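Local structure of dicer Related Helicase (Caenorhabditis elegans, 6M6Q) at residues 20-30 / 128-138. The protein probably hydrolyses ATP as an RLR-family helicase that binds single- and double-stranded RNA, this chain being its helical N-terminal domain. Residues are numbered along the deposited sequence; the frame is centred on the assembly and turned at random.
Sequences FESPYFPAYFR and LFDEKGLRIAD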
loop_
_atom_site.group_PDB
_atom_site.type_symbol
_atom_site.label_atom_id
_atom_site.label_comp_id
_atom_site.label_asym_id
_atom_site.label_seq_id
_atom_site.Cartn_x
_atom_site.Cartn_y
_atom_site.Cartn_z
ATOM N N PHE B 20 -22.991 4.618 5.155
ATOM C CA PHE B 20 -21.987 5.005 4.137
ATOM C C PHE B 20 -21.137 6.170 4.666
ATOM O O PHE B 20 -19.894 6.164 4.466
ATOM C CB PHE B 20 -22.671 5.365 2.819
ATOM C CG PHE B 20 -21.718 5.588 1.671
ATOM C CD1 PHE B 20 -21.047 6.794 1.523
ATOM C CD2 PHE B 20 -21.492 4.590 0.734
ATOM C CE1 PHE B 20 -20.173 6.996 0.469
ATOM C CE2 PHE B 20 -20.613 4.795 -0.316
ATOM C CZ PHE B 20 -19.953 5.994 -0.446
ATOM N N GLU B 21 -21.785 7.141 5.324
ATOM C CA GLU B 21 -21.194 8.461 5.693
ATOM C C GLU B 21 -20.296 8.308 6.930
ATOM O O GLU B 21 -19.594 9.281 7.259
ATOM C CB GLU B 21 -22.299 9.492 5.933
ATOM C CG GLU B 21 -23.200 9.739 4.718
ATOM C CD GLU B 21 -24.354 8.761 4.542
ATOM O OE1 GLU B 21 -24.992 8.794 3.478
ATOM O OE2 GLU B 21 -24.607 7.965 5.465
ATOM N N SER B 22 -20.264 7.125 7.559
ATOM C CA SER B 22 -19.383 6.846 8.724
ATOM C C SER B 22 -17.923 6.823 8.264
ATOM O O SER B 22 -17.598 6.192 7.266
ATOM C CB SER B 22 -19.761 5.567 9.424
ATOM O OG SER B 22 -18.791 5.249 10.427
ATOM N N PRO B 23 -16.999 7.499 8.979
ATOM C CA PRO B 23 -15.587 7.478 8.619
ATOM C C PRO B 23 -15.026 6.052 8.474
ATOM O O PRO B 23 -14.101 5.867 7.698
ATOM C CB PRO B 23 -14.864 8.176 9.790
ATOM C CG PRO B 23 -15.950 8.955 10.514
ATOM C CD PRO B 23 -17.257 8.257 10.203
ATOM N N TYR B 24 -15.561 5.105 9.258
ATOM C CA TYR B 24 -15.024 3.737 9.438
ATOM C C TYR B 24 -15.657 2.769 8.413
ATOM O O TYR B 24 -15.231 1.594 8.373
ATOM C CB TYR B 24 -15.258 3.287 10.879
ATOM C CG TYR B 24 -14.697 4.218 11.927
ATOM C CD1 TYR B 24 -13.375 4.125 12.325
ATOM C CD2 TYR B 24 -15.492 5.173 12.554
ATOM C CE1 TYR B 24 -12.853 4.941 13.316
ATOM C CE2 TYR B 24 -14.985 6.001 13.546
ATOM C CZ TYR B 24 -13.655 5.897 13.915
ATOM O OH TYR B 24 -13.128 6.701 14.878
ATOM N N PHE B 25 -16.593 3.239 7.570
ATOM C CA PHE B 25 -17.308 2.378 6.586
ATOM C C PHE B 25 -16.417 1.982 5.398
ATOM O O PHE B 25 -16.373 0.809 5.082
ATOM C CB PHE B 25 -18.613 2.991 6.084
ATOM C CG PHE B 25 -19.225 2.232 4.927
ATOM C CD1 PHE B 25 -19.821 0.992 5.111
ATOM C CD2 PHE B 25 -19.167 2.735 3.641
ATOM C CE1 PHE B 25 -20.368 0.295 4.040
ATOM C CE2 PHE B 25 -19.734 2.048 2.576
ATOM C CZ PHE B 25 -20.324 0.825 2.778
ATOM N N PRO B 26 -15.776 2.898 4.619
ATOM C CA PRO B 26 -15.058 2.486 3.406
ATOM C C PRO B 26 -14.153 1.254 3.602
ATOM O O PRO B 26 -14.248 0.349 2.819
ATOM C CB PRO B 26 -14.210 3.725 3.068
ATOM C CG PRO B 26 -15.060 4.868 3.553
ATOM C CD PRO B 26 -15.691 4.349 4.834
ATOM N N ALA B 27 -13.340 1.251 4.661
ATOM C CA ALA B 27 -12.350 0.194 4.985
ATOM C C ALA B 27 -13.073 -1.097 5.353
ATOM O O ALA B 27 -12.594 -2.180 4.975
ATOM C CB ALA B 27 -11.449 0.639 6.112
ATOM N N TYR B 28 -14.142 -0.996 6.122
ATOM C CA TYR B 28 -14.925 -2.157 6.559
ATOM C C TYR B 28 -15.563 -2.801 5.322
ATOM O O TYR B 28 -15.401 -4.019 5.138
ATOM C CB TYR B 28 -15.933 -1.775 7.641
ATOM C CG TYR B 28 -16.607 -2.981 8.250
ATOM C CD1 TYR B 28 -17.869 -3.388 7.834
ATOM C CD2 TYR B 28 -15.932 -3.789 9.146
ATOM C CE1 TYR B 28 -18.449 -4.540 8.323
ATOM C CE2 TYR B 28 -16.511 -4.936 9.659
ATOM C CZ TYR B 28 -17.771 -5.315 9.241
ATOM O OH TYR B 28 -18.349 -6.436 9.768
ATOM N N PHE B 29 -16.168 -2.000 4.449
ATOM C CA PHE B 29 -16.796 -2.479 3.187
ATOM C C PHE B 29 -15.753 -3.218 2.333
ATOM O O PHE B 29 -16.118 -4.215 1.705
ATOM C CB PHE B 29 -17.413 -1.326 2.401
ATOM C CG PHE B 29 -18.073 -1.751 1.115
ATOM C CD1 PHE B 29 -19.378 -2.203 1.103
ATOM C CD2 PHE B 29 -17.372 -1.733 -0.083
ATOM C CE1 PHE B 29 -19.976 -2.616 -0.079
ATOM C CE2 PHE B 29 -17.975 -2.145 -1.263
ATOM C CZ PHE B 29 -19.281 -2.571 -1.261
ATOM N N ARG B 30 -14.499 -2.744 2.329
ATOM C CA ARG B 30 -13.385 -3.279 1.486
ATOM C C ARG B 30 -12.880 -4.626 2.016
ATOM O O ARG B 30 -12.110 -5.247 1.303
ATOM C CB ARG B 30 -12.239 -2.265 1.382
ATOM C CG ARG B 30 -12.566 -1.093 0.469
ATOM C CD ARG B 30 -11.368 -0.270 0.103
ATOM N NE ARG B 30 -10.742 0.390 1.240
ATOM C CZ ARG B 30 -10.926 1.677 1.583
ATOM N NH1 ARG B 30 -11.770 2.444 0.908
ATOM N NH2 ARG B 30 -10.255 2.188 2.603
ATOM N N LEU B 128 -12.906 1.454 -5.346
ATOM C CA LEU B 128 -13.260 1.262 -3.909
ATOM C C LEU B 128 -12.503 2.272 -3.025
ATOM O O LEU B 128 -12.595 2.161 -1.821
ATOM C CB LEU B 128 -12.942 -0.183 -3.488
ATOM C CG LEU B 128 -13.835 -1.276 -4.083
ATOM C CD1 LEU B 128 -13.638 -2.582 -3.339
ATOM C CD2 LEU B 128 -15.308 -0.891 -4.052
ATOM N N PHE B 129 -11.758 3.209 -3.590
ATOM C CA PHE B 129 -10.999 4.215 -2.797
ATOM C C PHE B 129 -11.425 5.617 -3.229
ATOM O O PHE B 129 -10.725 6.589 -2.900
ATOM C CB PHE B 129 -9.498 3.964 -2.924
ATOM C CG PHE B 129 -8.991 2.762 -2.159
ATOM C CD1 PHE B 129 -9.074 1.473 -2.689
ATOM C CD2 PHE B 129 -8.404 2.916 -0.908
ATOM C CE1 PHE B 129 -8.607 0.378 -1.968
ATOM C CE2 PHE B 129 -7.907 1.817 -0.211
ATOM C CZ PHE B 129 -7.996 0.557 -0.747
ATOM N N ASP B 130 -12.567 5.689 -3.910
ATOM C CA ASP B 130 -13.182 6.909 -4.482
ATOM C C ASP B 130 -14.631 6.952 -4.008
ATOM O O ASP B 130 -15.297 5.873 -4.053
ATOM C CB ASP B 130 -13.137 6.867 -6.007
ATOM C CG ASP B 130 -13.601 8.134 -6.694
ATOM O OD1 ASP B 130 -14.791 8.195 -7.054
ATOM O OD2 ASP B 130 -12.752 9.023 -6.924
ATOM N N GLU B 131 -15.100 8.114 -3.535
ATOM C CA GLU B 131 -16.464 8.275 -2.967
ATOM C C GLU B 131 -17.493 7.853 -4.028
ATOM O O GLU B 131 -18.348 7.018 -3.715
ATOM C CB GLU B 131 -16.705 9.713 -2.496
ATOM C CG GLU B 131 -18.191 10.056 -2.334
ATOM C CD GLU B 131 -18.537 11.073 -1.261
ATOM O OE1 GLU B 131 -17.610 11.782 -0.787
ATOM O OE2 GLU B 131 -19.745 11.162 -0.908
ATOM N N LYS B 132 -17.396 8.409 -5.234
ATOM C CA LYS B 132 -18.383 8.190 -6.328
ATOM C C LYS B 132 -18.435 6.699 -6.644
ATOM O O LYS B 132 -19.540 6.187 -6.893
ATOM C CB LYS B 132 -18.012 9.009 -7.573
ATOM C CG LYS B 132 -17.731 10.494 -7.326
ATOM C CD LYS B 132 -17.235 11.265 -8.551
ATOM C CE LYS B 132 -15.823 10.897 -8.982
ATOM N NZ LYS B 132 -14.787 11.477 -8.089
ATOM N N GLY B 133 -17.274 6.047 -6.637
ATOM C CA GLY B 133 -17.108 4.611 -6.926
ATOM C C GLY B 133 -17.627 3.718 -5.816
ATOM O O GLY B 133 -18.156 2.663 -6.129
ATOM N N LEU B 134 -17.480 4.128 -4.561
ATOM C CA LEU B 134 -18.036 3.382 -3.403
ATOM C C LEU B 134 -19.559 3.463 -3.420
ATOM O O LEU B 134 -20.200 2.472 -3.075
ATOM C CB LEU B 134 -17.473 3.953 -2.113
ATOM C CG LEU B 134 -16.382 3.109 -1.480
ATOM C CD1 LEU B 134 -15.572 3.939 -0.512
ATOM C CD2 LEU B 134 -16.978 1.893 -0.790
ATOM N N ARG B 135 -20.106 4.603 -3.815
ATOM C CA ARG B 135 -21.564 4.799 -3.979
ATOM C C ARG B 135 -22.083 3.725 -4.927
ATOM O O ARG B 135 -23.077 3.066 -4.577
ATOM C CB ARG B 135 -21.872 6.212 -4.495
ATOM C CG ARG B 135 -21.663 7.310 -3.462
ATOM C CD ARG B 135 -22.840 7.421 -2.534
ATOM N NE ARG B 135 -22.597 8.339 -1.436
ATOM C CZ ARG B 135 -23.359 8.426 -0.351
ATOM N NH1 ARG B 135 -23.068 9.311 0.587
ATOM N NH2 ARG B 135 -24.423 7.643 -0.216
ATOM N N ILE B 136 -21.425 3.551 -6.070
ATOM C CA ILE B 136 -21.868 2.588 -7.109
ATOM C C ILE B 136 -21.750 1.183 -6.523
ATOM O O ILE B 136 -22.708 0.381 -6.706
ATOM C CB ILE B 136 -21.075 2.752 -8.411
ATOM C CG1 ILE B 136 -21.148 4.190 -8.926
ATOM C CG2 ILE B 136 -21.571 1.755 -9.449
ATOM C CD1 ILE B 136 -20.282 4.460 -10.128
ATOM N N ALA B 137 -20.647 0.907 -5.819
ATOM C CA ALA B 137 -20.353 -0.415 -5.230
ATOM C C ALA B 137 -21.386 -0.730 -4.148
ATOM O O ALA B 137 -21.800 -1.891 -4.063
ATOM C CB ALA B 137 -18.953 -0.446 -4.690
ATOM N N ASP B 138 -21.792 0.277 -3.363
ATOM C CA ASP B 138 -22.790 0.129 -2.262
ATOM C C ASP B 138 -24.103 -0.354 -2.878
ATOM O O ASP B 138 -24.614 -1.378 -2.432
ATOM C CB ASP B 138 -22.962 1.438 -1.477
ATOM C CG ASP B 138 -23.556 1.286 -0.078
ATOM O OD1 ASP B 138 -23.315 0.232 0.552
ATOM O OD2 ASP B 138 -24.245 2.247 0.385
#
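Leu134 is the bump at the middle of this contact, fitting a hollow walled by Phe20, Pro26 and Phe29. Its CB meets Phe20 CZ at 3.6 Å, its CD1 reaches Pro26 CB, and its CD2 lies 3.7 Å from Phe29 CD2. With CG anti to the backbone N (chi1 -172°), Phe20 is laid against the helix, its edge toward the Leu134 carbonyl carbon. Arg135, its chain bent at chi2, lies over one face of that ring, its guanidinium centre 3.8 Å from the ring centre in a cation-pi stack, while NH1 forms a long salt bridge to Glu21 OE1 at 3.5 Å. The frame is all-helical: the short helix 25-29 crosses the first turns, 131-138, of helix 131-144 at 51°. Farther along, the CE2 corner of Phe29 dips into the groove formed by Leu128 CD2, at the ring edge, and Ala137 CB. At the C-terminal end of 20-30 the guanidinium of Arg30 lies flat over one face of Phe129, planes 16° apart, and NH1 donates to Leu128 O at 2.9 Å, in the carbonyl plane. Asp188 forms a salt bridge with Arg30 NE, and Tyr184 stacks on Phe129. Asp138 OD2 passes 3.6 Å from Phe20 CD2, while its OD1 is hydrogen-bonded to His153, which also stacks with Phe25.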